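Local atomic coordinates of cyanuric acid amidohydrolase (Azorhizobium caulinodans, PDB entry 4NQ3), a protein that hydrolyses cyanuric acid, opening its s-triazine ring to give carboxybiuret, a step in the breakdown of herbicides such as atrazine. Residues 1-11 against 88-99; 14-24 against 51-62. One frame throughout, in Å; residues are numbered along the deposited sequence.

Interaction 1. Residues 1-11 against 88-99; sequences MPIAKVHRIAT and PHFLVFERAEGN. With SO4 (sulfate ion), chain D.
The Phe-90 ring has the methyl of Thr-11 over one face, CG2 lying 3.5 Å from the ring centroid in a CH-pi contact displaced toward the rim. At the edge of the His-7 imidazole, near its plane, NE2 donates to Glu-94 OE1 at 2.9 Å; ring and carboxylate planes stand 41° apart. Phe-93 is met obliquely by Val-6, whose CG2 comes within 3.6 Å of Phe-93 CD1, while Phe-38 adds an edge-to-face ring contact. At its edge the Arg-95 guanidinium donates hydrogen bonds to a sulfate, probably from the crystallisation liquor and also bound by Arg-111: NH2 to O3 at 2.7 Å and NH1 to O2 at 3.0 Å.

Strands 2-10 and 89-97 pair antiparallel, and backbone ladder bonds such as Ile-9 N to Phe-90 O (2.9 Å) run along their length. Side chains alternate. Apolar Val-6, Leu-91 and Phe-93 suit the middle of one face, where it packs on strands 106-113 and 281-286. The other face carries Lys-5, His-7 and Glu-94. Because chi1 of Glu-94 is near trans (-177°) and the chain is extended, it lies alongside Lys-5, whose NZ makes a weak salt bridge to OE2 at 3.3 Å; Ala-30 N also donates to OE2. Were Glu-94 shortened to an alanine, His-7 NE2 and Ala-30 N would probably lose their acceptor and Lys-5 its countercharge.

One buried carboxylate thus gathers an imidazole, an ammonium and a backbone N-H, surroundings likely to stabilise its negative charge, and it ties both strands to the loop that follows helix 18-25.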
loop_
_atom_site.group_PDB
_atom_site.type_symbol
_atom_site.label_atom_id
_atom_site.label_comp_id
_atom_site.label_asym_id
_atom_site.label_seq_id
_atom_site.Cartn_x
_atom_site.Cartn_y
_atom_site.Cartn_z
HETATM N N MSE A 1 9.236 -50.151 5.255
HETATM C CA MSE A 1 9.801 -49.083 4.419
HETATM C C MSE A 1 8.814 -47.943 4.119
HETATM O O MSE A 1 7.822 -48.156 3.430
HETATM C CB MSE A 1 10.310 -49.664 3.096
HETATM C CG MSE A 1 11.834 -49.847 3.001
HETATM SE SE MSE A 1 12.571 -49.153 1.329
HETATM C CE MSE A 1 14.457 -49.482 1.685
ATOM N N PRO A 2 9.104 -46.724 4.607
ATOM C CA PRO A 2 8.233 -45.545 4.504
ATOM C C PRO A 2 8.198 -44.847 3.139
ATOM O O PRO A 2 9.168 -44.827 2.381
ATOM C CB PRO A 2 8.824 -44.593 5.537
ATOM C CG PRO A 2 10.260 -44.936 5.549
ATOM C CD PRO A 2 10.338 -46.420 5.348
ATOM N N ILE A 3 7.043 -44.258 2.856
ATOM C CA ILE A 3 6.735 -43.557 1.616
ATOM C C ILE A 3 6.363 -42.093 1.857
ATOM O O ILE A 3 5.515 -41.798 2.696
ATOM C CB ILE A 3 5.576 -44.258 0.909
ATOM C CG1 ILE A 3 5.966 -45.716 0.655
ATOM C CG2 ILE A 3 5.157 -43.498 -0.345
ATOM C CD1 ILE A 3 4.924 -46.524 -0.048
ATOM N N ALA A 4 6.961 -41.169 1.120
ATOM C CA ALA A 4 6.516 -39.779 1.215
ATOM C C ALA A 4 5.295 -39.559 0.334
ATOM O O ALA A 4 5.268 -39.933 -0.837
ATOM C CB ALA A 4 7.627 -38.812 0.823
ATOM N N LYS A 5 4.288 -38.925 0.902
ATOM C CA LYS A 5 3.107 -38.567 0.150
ATOM C C LYS A 5 2.957 -37.054 0.280
ATOM O O LYS A 5 2.905 -36.519 1.390
ATOM C CB LYS A 5 1.888 -39.336 0.695
ATOM C CG LYS A 5 1.620 -40.676 -0.007
ATOM C CD LYS A 5 0.764 -41.645 0.821
ATOM C CE LYS A 5 -0.706 -41.201 0.960
ATOM N NZ LYS A 5 -1.501 -41.947 2.022
ATOM N N VAL A 6 2.950 -36.353 -0.847
ATOM C CA VAL A 6 2.796 -34.898 -0.835
ATOM C C VAL A 6 1.487 -34.470 -1.484
ATOM O O VAL A 6 1.229 -34.810 -2.646
ATOM C CB VAL A 6 3.959 -34.219 -1.548
ATOM C CG1 VAL A 6 3.755 -32.721 -1.588
ATOM C CG2 VAL A 6 5.238 -34.572 -0.853
ATOM N N HIS A 7 0.677 -33.713 -0.751
ATOM C CA HIS A 7 -0.667 -33.341 -1.212
ATOM C C HIS A 7 -0.835 -31.842 -1.400
ATOM O O HIS A 7 -0.694 -31.099 -0.440
ATOM C CB HIS A 7 -1.725 -33.808 -0.211
ATOM C CG HIS A 7 -1.697 -35.274 0.077
ATOM N ND1 HIS A 7 -2.287 -36.207 -0.751
ATOM C CD2 HIS A 7 -1.145 -35.971 1.102
ATOM C CE1 HIS A 7 -2.103 -37.414 -0.245
ATOM N NE2 HIS A 7 -1.413 -37.298 0.879
ATOM N N ARG A 8 -1.160 -31.388 -2.607
ATOM C CA ARG A 8 -1.394 -29.954 -2.801
ATOM C C ARG A 8 -2.903 -29.626 -2.763
ATOM O O ARG A 8 -3.677 -30.078 -3.594
ATOM C CB ARG A 8 -0.776 -29.475 -4.104
ATOM C CG ARG A 8 -0.438 -28.006 -4.105
ATOM C CD ARG A 8 0.466 -27.616 -5.308
ATOM N NE ARG A 8 -0.256 -27.828 -6.558
ATOM C CZ ARG A 8 0.283 -28.103 -7.742
ATOM N NH1 ARG A 8 1.595 -28.205 -7.919
ATOM N NH2 ARG A 8 -0.530 -28.271 -8.770
ATOM N N ILE A 9 -3.318 -28.864 -1.767
ATOM C CA ILE A 9 -4.724 -28.598 -1.553
ATOM C C ILE A 9 -5.073 -27.110 -1.745
ATOM O O ILE A 9 -4.452 -26.238 -1.143
ATOM C CB ILE A 9 -5.135 -29.064 -0.145
ATOM C CG1 ILE A 9 -4.871 -30.566 -0.021
ATOM C CG2 ILE A 9 -6.606 -28.740 0.148
ATOM C CD1 ILE A 9 -5.181 -31.148 1.324
ATOM N N ALA A 10 -6.051 -26.815 -2.598
ATOM C CA ALA A 10 -6.510 -25.436 -2.756
ATOM C C ALA A 10 -7.237 -24.907 -1.489
ATOM O O ALA A 10 -7.763 -25.675 -0.697
ATOM C CB ALA A 10 -7.404 -25.334 -3.942
ATOM N N THR A 11 -7.223 -23.594 -1.289
ATOM C CA THR A 11 -7.916 -22.936 -0.175
ATOM C C THR A 11 -8.562 -21.640 -0.676
ATOM O O THR A 11 -7.956 -20.891 -1.455
ATOM C CB THR A 11 -6.960 -22.583 0.974
ATOM O OG1 THR A 11 -6.041 -21.591 0.496
ATOM C CG2 THR A 11 -6.154 -23.805 1.445
ATOM N N PRO A 88 -3.154 -19.199 -3.683
ATOM C CA PRO A 88 -3.124 -19.693 -2.302
ATOM C C PRO A 88 -3.438 -21.178 -2.167
ATOM O O PRO A 88 -4.451 -21.654 -2.698
ATOM C CB PRO A 88 -4.197 -18.850 -1.611
ATOM C CG PRO A 88 -4.282 -17.618 -2.438
ATOM C CD PRO A 88 -4.055 -18.051 -3.837
ATOM N N HIS A 89 -2.585 -21.887 -1.433
ATOM C CA HIS A 89 -2.731 -23.335 -1.240
ATOM C C HIS A 89 -1.976 -23.888 -0.035
ATOM O O HIS A 89 -1.130 -23.206 0.547
ATOM C CB HIS A 89 -2.252 -24.062 -2.482
ATOM C CG HIS A 89 -0.799 -23.864 -2.748
ATOM N ND1 HIS A 89 -0.305 -22.702 -3.296
ATOM C CD2 HIS A 89 0.269 -24.662 -2.522
ATOM C CE1 HIS A 89 1.010 -22.795 -3.413
ATOM N NE2 HIS A 89 1.383 -23.978 -2.953
ATOM N N PHE A 90 -2.314 -25.120 0.338
ATOM C CA PHE A 90 -1.566 -25.891 1.335
ATOM C C PHE A 90 -0.763 -27.013 0.660
ATOM O O PHE A 90 -1.201 -27.601 -0.317
ATOM C CB PHE A 90 -2.501 -26.509 2.378
ATOM C CG PHE A 90 -3.195 -25.506 3.232
ATOM C CD1 PHE A 90 -2.535 -24.367 3.659
ATOM C CD2 PHE A 90 -4.520 -25.694 3.603
ATOM C CE1 PHE A 90 -3.193 -23.420 4.448
ATOM C CE2 PHE A 90 -5.190 -24.759 4.397
ATOM C CZ PHE A 90 -4.530 -23.622 4.820
ATOM N N LEU A 91 0.409 -27.303 1.197
ATOM C CA LEU A 91 1.211 -28.443 0.807
ATOM C C LEU A 91 1.319 -29.401 1.990
ATOM O O LEU A 91 2.048 -29.110 2.948
ATOM C CB LEU A 91 2.588 -27.974 0.413
ATOM C CG LEU A 91 3.244 -28.808 -0.643
ATOM C CD1 LEU A 91 2.229 -29.040 -1.737
ATOM C CD2 LEU A 91 4.439 -28.028 -1.134
ATOM N N VAL A 92 0.608 -30.526 1.964
ATOM C CA VAL A 92 0.674 -31.453 3.096
ATOM C C VAL A 92 1.675 -32.560 2.835
ATOM O O VAL A 92 1.614 -33.223 1.804
ATOM C CB VAL A 92 -0.670 -32.101 3.405
ATOM C CG1 VAL A 92 -0.495 -33.066 4.570
ATOM C CG2 VAL A 92 -1.684 -31.043 3.777
ATOM N N PHE A 93 2.595 -32.744 3.774
ATOM C CA PHE A 93 3.650 -33.757 3.708
ATOM C C PHE A 93 3.328 -34.906 4.646
ATOM O O PHE A 93 3.332 -34.720 5.872
ATOM C CB PHE A 93 4.991 -33.144 4.097
ATOM C CG PHE A 93 5.531 -32.177 3.086
ATOM C CD1 PHE A 93 6.251 -32.632 1.986
ATOM C CD2 PHE A 93 5.334 -30.814 3.238
ATOM C CE1 PHE A 93 6.760 -31.731 1.047
ATOM C CE2 PHE A 93 5.837 -29.903 2.308
ATOM C CZ PHE A 93 6.554 -30.363 1.208
ATOM N N GLU A 94 3.063 -36.085 4.085
ATOM C CA GLU A 94 2.642 -37.247 4.859
ATOM C C GLU A 94 3.674 -38.352 4.774
ATOM O O GLU A 94 4.280 -38.535 3.743
ATOM C CB GLU A 94 1.297 -37.745 4.325
ATOM C CG GLU A 94 0.670 -38.921 5.063
ATOM C CD GLU A 94 -0.595 -39.427 4.365
ATOM O OE1 GLU A 94 -0.883 -38.916 3.261
ATOM O OE2 GLU A 94 -1.296 -40.327 4.902
ATOM N N ARG A 95 3.905 -39.068 5.863
ATOM C CA ARG A 95 4.732 -40.273 5.824
ATOM C C ARG A 95 3.813 -41.506 5.883
ATOM O O ARG A 95 2.990 -41.611 6.788
ATOM C CB ARG A 95 5.725 -40.275 6.996
ATOM C CG ARG A 95 6.610 -41.514 7.117
ATOM C CD ARG A 95 7.570 -41.423 8.305
ATOM N NE ARG A 95 6.828 -41.289 9.553
ATOM C CZ ARG A 95 7.291 -40.690 10.653
ATOM N NH1 ARG A 95 8.509 -40.150 10.659
ATOM N NH2 ARG A 95 6.525 -40.610 11.748
ATOM N N ALA A 96 3.942 -42.437 4.939
ATOM C CA ALA A 96 3.106 -43.638 4.933
ATOM C C ALA A 96 4.007 -44.876 4.836
ATOM O O ALA A 96 5.206 -44.722 4.650
ATOM C CB ALA A 96 2.116 -43.594 3.797
ATOM N N GLU A 97 3.459 -46.093 4.956
ATOM C CA GLU A 97 4.300 -47.306 4.938
ATOM C C GLU A 97 4.033 -48.153 3.691
ATOM O O GLU A 97 2.891 -48.456 3.374
ATOM C CB GLU A 97 4.105 -48.178 6.193
ATOM C CG GLU A 97 4.075 -47.443 7.517
ATOM C CD GLU A 97 2.748 -46.715 7.735
ATOM O OE1 GLU A 97 1.802 -46.973 6.955
ATOM O OE2 GLU A 97 2.643 -45.885 8.671
ATOM N N GLY A 98 5.101 -48.523 2.988
ATOM C CA GLY A 98 5.013 -49.363 1.808
ATOM C C GLY A 98 5.664 -50.700 2.076
ATOM O O GLY A 98 5.758 -51.113 3.231
ATOM N N ASN A 99 6.136 -51.354 1.015
ATOM C CA ASN A 99 6.654 -52.734 1.063
ATOM C C ASN A 99 7.758 -52.993 2.099
ATOM O O ASN A 99 7.881 -54.100 2.633
ATOM C CB ASN A 99 7.172 -53.129 -0.326
ATOM C CG ASN A 99 6.419 -52.429 -1.452
ATOM O OD1 ASN A 99 6.001 -51.275 -1.318
ATOM N ND2 ASN A 99 6.245 -53.126 -2.568
HETATM S S SO4 D . 8.893 -38.378 13.899
HETATM O O1 SO4 D . 9.082 -38.570 15.342
HETATM O O2 SO4 D . 9.929 -39.063 13.112
HETATM O O3 SO4 D . 7.566 -38.887 13.526
HETATM O O4 SO4 D . 8.999 -36.940 13.632
HETATM O O HOH W 1 8.953 -52.890 4.935
#

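Interaction 2. Residues 14-24 against 51-62; sequences PDDVSGLAAAI and SRGFAVQSLQML. With BR8 (barbituric acid), chain C.
Asp-15 lies alongside Phe-54, and each part of its side chain finds something to touch. Its CB sits over one face of the ring, 3.7 Å from the centroid in a CH-pi contact, and also approaches Ser-58 OG at 3.3 Å. Farther out, CG is 3.5 Å from Phe-54 CZ, and at the tip OD2 skirts the same atom while OD1 is hydrogen-bonded to Ser-13 OG. A chi1 of 61° sets CG between the backbone N and carbonyl carbon, which carries the carboxylate along the ring, their planes 29° apart.

Ser-58 suits a close approach because it is small and turns its hydroxyl back on its own helix, OG donating to Phe-54 O at 2.9 Å. Beyond it the contact is aliphatic. Val-17 spreads its two methyls, CG1 toward Leu-59 CD2 (3.8 Å) and CG2 toward Leu-62 CD1 (3.5 Å). Leu-62 also extends CD2 to Ile-24 CD1 at 3.9 Å. Asp-16 forms an Asx turn to Ser-18 N as helix 18-25 begins.

Where helix 51-67 starts, Arg-52 NH1 donates to O2 of barbituric acid at 2.9 Å, in the substrate pocket. The segments 18-24 and 51-62 run roughly parallel, their axes 23° apart, with Leu-20 and Leu-59 both on Ile-37 of strand 34-41 and Ala-55 and Leu-59 on Met-78 of strand 75-80; Phe-54 meets Phe-54 of a neighbouring subunit.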
loop_
_atom_site.group_PDB
_atom_site.type_symbol
_atom_site.label_atom_id
_atom_site.label_comp_id
_atom_site.label_asym_id
_atom_site.label_seq_id
_atom_site.Cartn_x
_atom_site.Cartn_y
_atom_site.Cartn_z
ATOM N N PRO A 14 -7.744 -18.079 4.214
ATOM C CA PRO A 14 -6.742 -18.649 5.114
ATOM C C PRO A 14 -7.328 -19.705 6.050
ATOM O O PRO A 14 -6.645 -20.659 6.408
ATOM C CB PRO A 14 -6.264 -17.437 5.898
ATOM C CG PRO A 14 -6.470 -16.299 4.961
ATOM C CD PRO A 14 -7.756 -16.611 4.278
ATOM N N ASP A 15 -8.593 -19.560 6.406
ATOM C CA ASP A 15 -9.209 -20.469 7.347
ATOM C C ASP A 15 -9.965 -21.592 6.677
ATOM O O ASP A 15 -10.731 -22.283 7.342
ATOM C CB ASP A 15 -10.172 -19.727 8.266
ATOM C CG ASP A 15 -11.312 -19.051 7.513
ATOM O OD1 ASP A 15 -11.146 -18.696 6.329
ATOM O OD2 ASP A 15 -12.399 -18.907 8.102
ATOM N N ASP A 16 -9.803 -21.738 5.359
ATOM C CA ASP A 16 -10.480 -22.801 4.590
ATOM C C ASP A 16 -9.719 -24.124 4.659
ATOM O O ASP A 16 -8.786 -24.377 3.891
ATOM C CB ASP A 16 -10.658 -22.397 3.121
ATOM C CG ASP A 16 -11.297 -23.504 2.292
ATOM O OD1 ASP A 16 -11.990 -24.350 2.893
ATOM O OD2 ASP A 16 -11.144 -23.534 1.048
ATOM N N VAL A 17 -10.099 -24.970 5.595
ATOM C CA VAL A 17 -9.402 -26.229 5.733
ATOM C C VAL A 17 -10.283 -27.324 5.114
ATOM O O VAL A 17 -10.048 -28.522 5.286
ATOM C CB VAL A 17 -9.047 -26.520 7.230
ATOM C CG1 VAL A 17 -8.110 -25.448 7.767
ATOM C CG2 VAL A 17 -10.304 -26.572 8.079
ATOM N N SER A 18 -11.315 -26.909 4.397
ATOM C CA SER A 18 -12.295 -27.861 3.867
ATOM C C SER A 18 -11.677 -28.973 2.999
ATOM O O SER A 18 -12.148 -30.113 3.010
ATOM C CB SER A 18 -13.374 -27.110 3.091
ATOM O OG SER A 18 -12.874 -26.568 1.883
ATOM N N GLY A 19 -10.638 -28.649 2.241
ATOM C CA GLY A 19 -10.085 -29.620 1.332
ATOM C C GLY A 19 -9.228 -30.592 2.097
ATOM O O GLY A 19 -9.108 -31.765 1.733
ATOM N N LEU A 20 -8.621 -30.113 3.174
ATOM C CA LEU A 20 -7.817 -31.012 3.972
ATOM C C LEU A 20 -8.751 -31.937 4.747
ATOM O O LEU A 20 -8.461 -33.128 4.887
ATOM C CB LEU A 20 -6.886 -30.247 4.910
ATOM C CG LEU A 20 -6.182 -31.162 5.922
ATOM C CD1 LEU A 20 -5.530 -32.337 5.210
ATOM C CD2 LEU A 20 -5.149 -30.393 6.733
ATOM N N ALA A 21 -9.876 -31.406 5.233
ATOM C CA ALA A 21 -10.918 -32.238 5.846
ATOM C C ALA A 21 -11.377 -33.363 4.929
ATOM O O ALA A 21 -11.497 -34.511 5.350
ATOM C CB ALA A 21 -12.095 -31.406 6.226
ATOM N N ALA A 22 -11.660 -33.025 3.677
ATOM C CA ALA A 22 -12.159 -34.002 2.711
ATOM C C ALA A 22 -11.104 -35.053 2.411
ATOM O O ALA A 22 -11.431 -36.236 2.268
ATOM C CB ALA A 22 -12.601 -33.327 1.430
ATOM N N ALA A 23 -9.845 -34.630 2.297
ATOM C CA ALA A 23 -8.791 -35.584 2.003
ATOM C C ALA A 23 -8.663 -36.553 3.159
ATOM O O ALA A 23 -8.418 -37.730 2.939
ATOM C CB ALA A 23 -7.480 -34.890 1.743
ATOM N N ILE A 24 -8.904 -36.088 4.381
ATOM C CA ILE A 24 -8.816 -36.975 5.540
ATOM C C ILE A 24 -10.008 -37.901 5.597
ATOM O O ILE A 24 -9.871 -39.088 5.839
ATOM C CB ILE A 24 -8.748 -36.201 6.858
ATOM C CG1 ILE A 24 -7.444 -35.431 6.931
ATOM C CG2 ILE A 24 -8.925 -37.142 8.034
ATOM C CD1 ILE A 24 -7.344 -34.579 8.116
ATOM N N SER A 51 -2.990 -13.480 8.153
ATOM C CA SER A 51 -3.546 -14.608 7.448
ATOM C C SER A 51 -2.773 -15.870 7.863
ATOM O O SER A 51 -3.343 -16.951 7.929
ATOM C CB SER A 51 -3.500 -14.381 5.944
ATOM O OG SER A 51 -2.180 -14.486 5.447
ATOM N N ARG A 52 -1.491 -15.710 8.195
ATOM C CA ARG A 52 -0.628 -16.817 8.613
ATOM C C ARG A 52 -1.160 -17.452 9.893
ATOM O O ARG A 52 -1.389 -18.660 9.954
ATOM C CB ARG A 52 0.819 -16.339 8.838
ATOM C CG ARG A 52 1.569 -15.953 7.564
ATOM C CD ARG A 52 2.990 -15.485 7.822
ATOM N NE ARG A 52 3.019 -14.451 8.839
ATOM C CZ ARG A 52 3.560 -13.253 8.688
ATOM N NH1 ARG A 52 4.143 -12.924 7.544
ATOM N NH2 ARG A 52 3.530 -12.389 9.688
ATOM N N GLY A 53 -1.317 -16.628 10.927
ATOM C CA GLY A 53 -1.776 -17.106 12.216
ATOM C C GLY A 53 -3.179 -17.665 12.141
ATOM O O GLY A 53 -3.487 -18.685 12.780
ATOM N N PHE A 54 -4.008 -17.027 11.322
ATOM C CA PHE A 54 -5.372 -17.483 11.075
ATOM C C PHE A 54 -5.386 -18.904 10.482
ATOM O O PHE A 54 -6.137 -19.762 10.939
ATOM C CB PHE A 54 -6.078 -16.484 10.143
ATOM C CG PHE A 54 -7.564 -16.625 10.095
ATOM C CD1 PHE A 54 -8.238 -17.421 11.008
ATOM C CD2 PHE A 54 -8.301 -15.945 9.153
ATOM C CE1 PHE A 54 -9.626 -17.543 10.968
ATOM C CE2 PHE A 54 -9.684 -16.068 9.122
ATOM C CZ PHE A 54 -10.338 -16.872 10.023
ATOM N N ALA A 55 -4.550 -19.163 9.473
ATOM C CA ALA A 55 -4.459 -20.509 8.895
ATOM C C ALA A 55 -3.947 -21.511 9.940
ATOM O O ALA A 55 -4.404 -22.653 9.989
ATOM C CB ALA A 55 -3.556 -20.518 7.686
ATOM N N VAL A 56 -2.982 -21.091 10.757
ATOM C CA VAL A 56 -2.387 -21.982 11.738
ATOM C C VAL A 56 -3.445 -22.422 12.725
ATOM O O VAL A 56 -3.639 -23.618 12.959
ATOM C CB VAL A 56 -1.223 -21.326 12.485
ATOM C CG1 VAL A 56 -0.842 -22.156 13.658
ATOM C CG2 VAL A 56 -0.007 -21.171 11.544
ATOM N N GLN A 57 -4.168 -21.450 13.266
ATOM C CA GLN A 57 -5.225 -21.733 14.227
ATOM C C GLN A 57 -6.223 -22.685 13.629
ATOM O O GLN A 57 -6.646 -23.634 14.266
ATOM C CB GLN A 57 -5.917 -20.445 14.651
ATOM C CG GLN A 57 -6.739 -20.563 15.898
ATOM C CD GLN A 57 -7.299 -19.227 16.337
ATOM O OE1 GLN A 57 -8.082 -18.580 15.607
ATOM N NE2 GLN A 57 -6.927 -18.813 17.551
ATOM N N SER A 58 -6.588 -22.436 12.383
ATOM C CA SER A 58 -7.587 -23.252 11.725
ATOM C C SER A 58 -7.094 -24.661 11.530
ATOM O O SER A 58 -7.848 -25.628 11.725
ATOM C CB SER A 58 -7.960 -22.641 10.394
ATOM O OG SER A 58 -8.555 -21.385 10.645
ATOM N N LEU A 59 -5.826 -24.772 11.145
ATOM C CA LEU A 59 -5.221 -26.066 10.942
ATOM C C LEU A 59 -5.054 -26.791 12.265
ATOM O O LEU A 59 -5.335 -27.987 12.346
ATOM C CB LEU A 59 -3.887 -25.909 10.241
ATOM C CG LEU A 59 -4.003 -25.730 8.733
ATOM C CD1 LEU A 59 -2.630 -25.383 8.124
ATOM C CD2 LEU A 59 -4.619 -26.972 8.096
ATOM N N GLN A 60 -4.638 -26.059 13.304
ATOM C CA GLN A 60 -4.471 -26.629 14.640
ATOM C C GLN A 60 -5.795 -27.218 15.165
ATOM O O GLN A 60 -5.814 -28.357 15.661
ATOM C CB GLN A 60 -3.945 -25.582 15.606
ATOM C CG GLN A 60 -2.452 -25.380 15.625
ATOM C CD GLN A 60 -2.054 -24.120 16.433
ATOM O OE1 GLN A 60 -2.916 -23.331 16.848
ATOM N NE2 GLN A 60 -0.749 -23.951 16.682
HETATM N N MSE A 61 -6.889 -26.455 15.035
HETATM C CA MSE A 61 -8.227 -26.932 15.384
HETATM C C MSE A 61 -8.620 -28.215 14.679
HETATM O O MSE A 61 -9.065 -29.161 15.325
HETATM C CB MSE A 61 -9.281 -25.887 15.075
HETATM C CG MSE A 61 -9.351 -24.774 16.087
HETATM SE SE MSE A 61 -10.532 -23.405 15.396
HETATM C CE MSE A 61 -12.192 -24.339 15.864
ATOM N N LEU A 62 -8.472 -28.263 13.362
ATOM C CA LEU A 62 -8.792 -29.489 12.637
ATOM C C LEU A 62 -7.905 -30.676 13.082
ATOM O O LEU A 62 -8.403 -31.786 13.310
ATOM C CB LEU A 62 -8.655 -29.266 11.133
ATOM C CG LEU A 62 -9.039 -30.411 10.210
ATOM C CD1 LEU A 62 -9.254 -29.840 8.881
ATOM C CD2 LEU A 62 -7.888 -31.332 10.113
HETATM N N1 BR8 C . 7.267 -14.462 5.626
HETATM C C2 BR8 C . 6.139 -14.657 4.907
HETATM O O2 BR8 C . 5.078 -14.676 5.499
HETATM N N3 BR8 C . 6.200 -14.817 3.551
HETATM C C4 BR8 C . 7.431 -14.780 2.848
HETATM O O4 BR8 C . 7.444 -14.920 1.629
HETATM C C5 BR8 C . 8.781 -14.608 3.548
HETATM C C6 BR8 C . 8.529 -14.434 5.040
HETATM O O8 BR8 C . 9.471 -14.253 5.778
#

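Overall arrangement
Both interactions fall within what is predicted to be the first repeat unit, interaction 2 nested in the chain loop that interaction 1 closes. Interaction 1 joins strand 2-10, outermost within this chain, to its neighbour in a four-stranded sheet; interaction 2 brings helix 18-25 and the loop before it against helix 51-67, on one face of that sheet. They meet at several points, among them Ile-9 CD1 on Leu-20 CA at 3.7 Å. Interaction 1 has exposed residues toward its ends, whereas no touching residue of interaction 2 is fully exposed. The strand pair relies on backbone hydrogen bonds and a polar cluster round Glu-94; interaction 2, without a hydrogen bond across it, relies on apolar contacts.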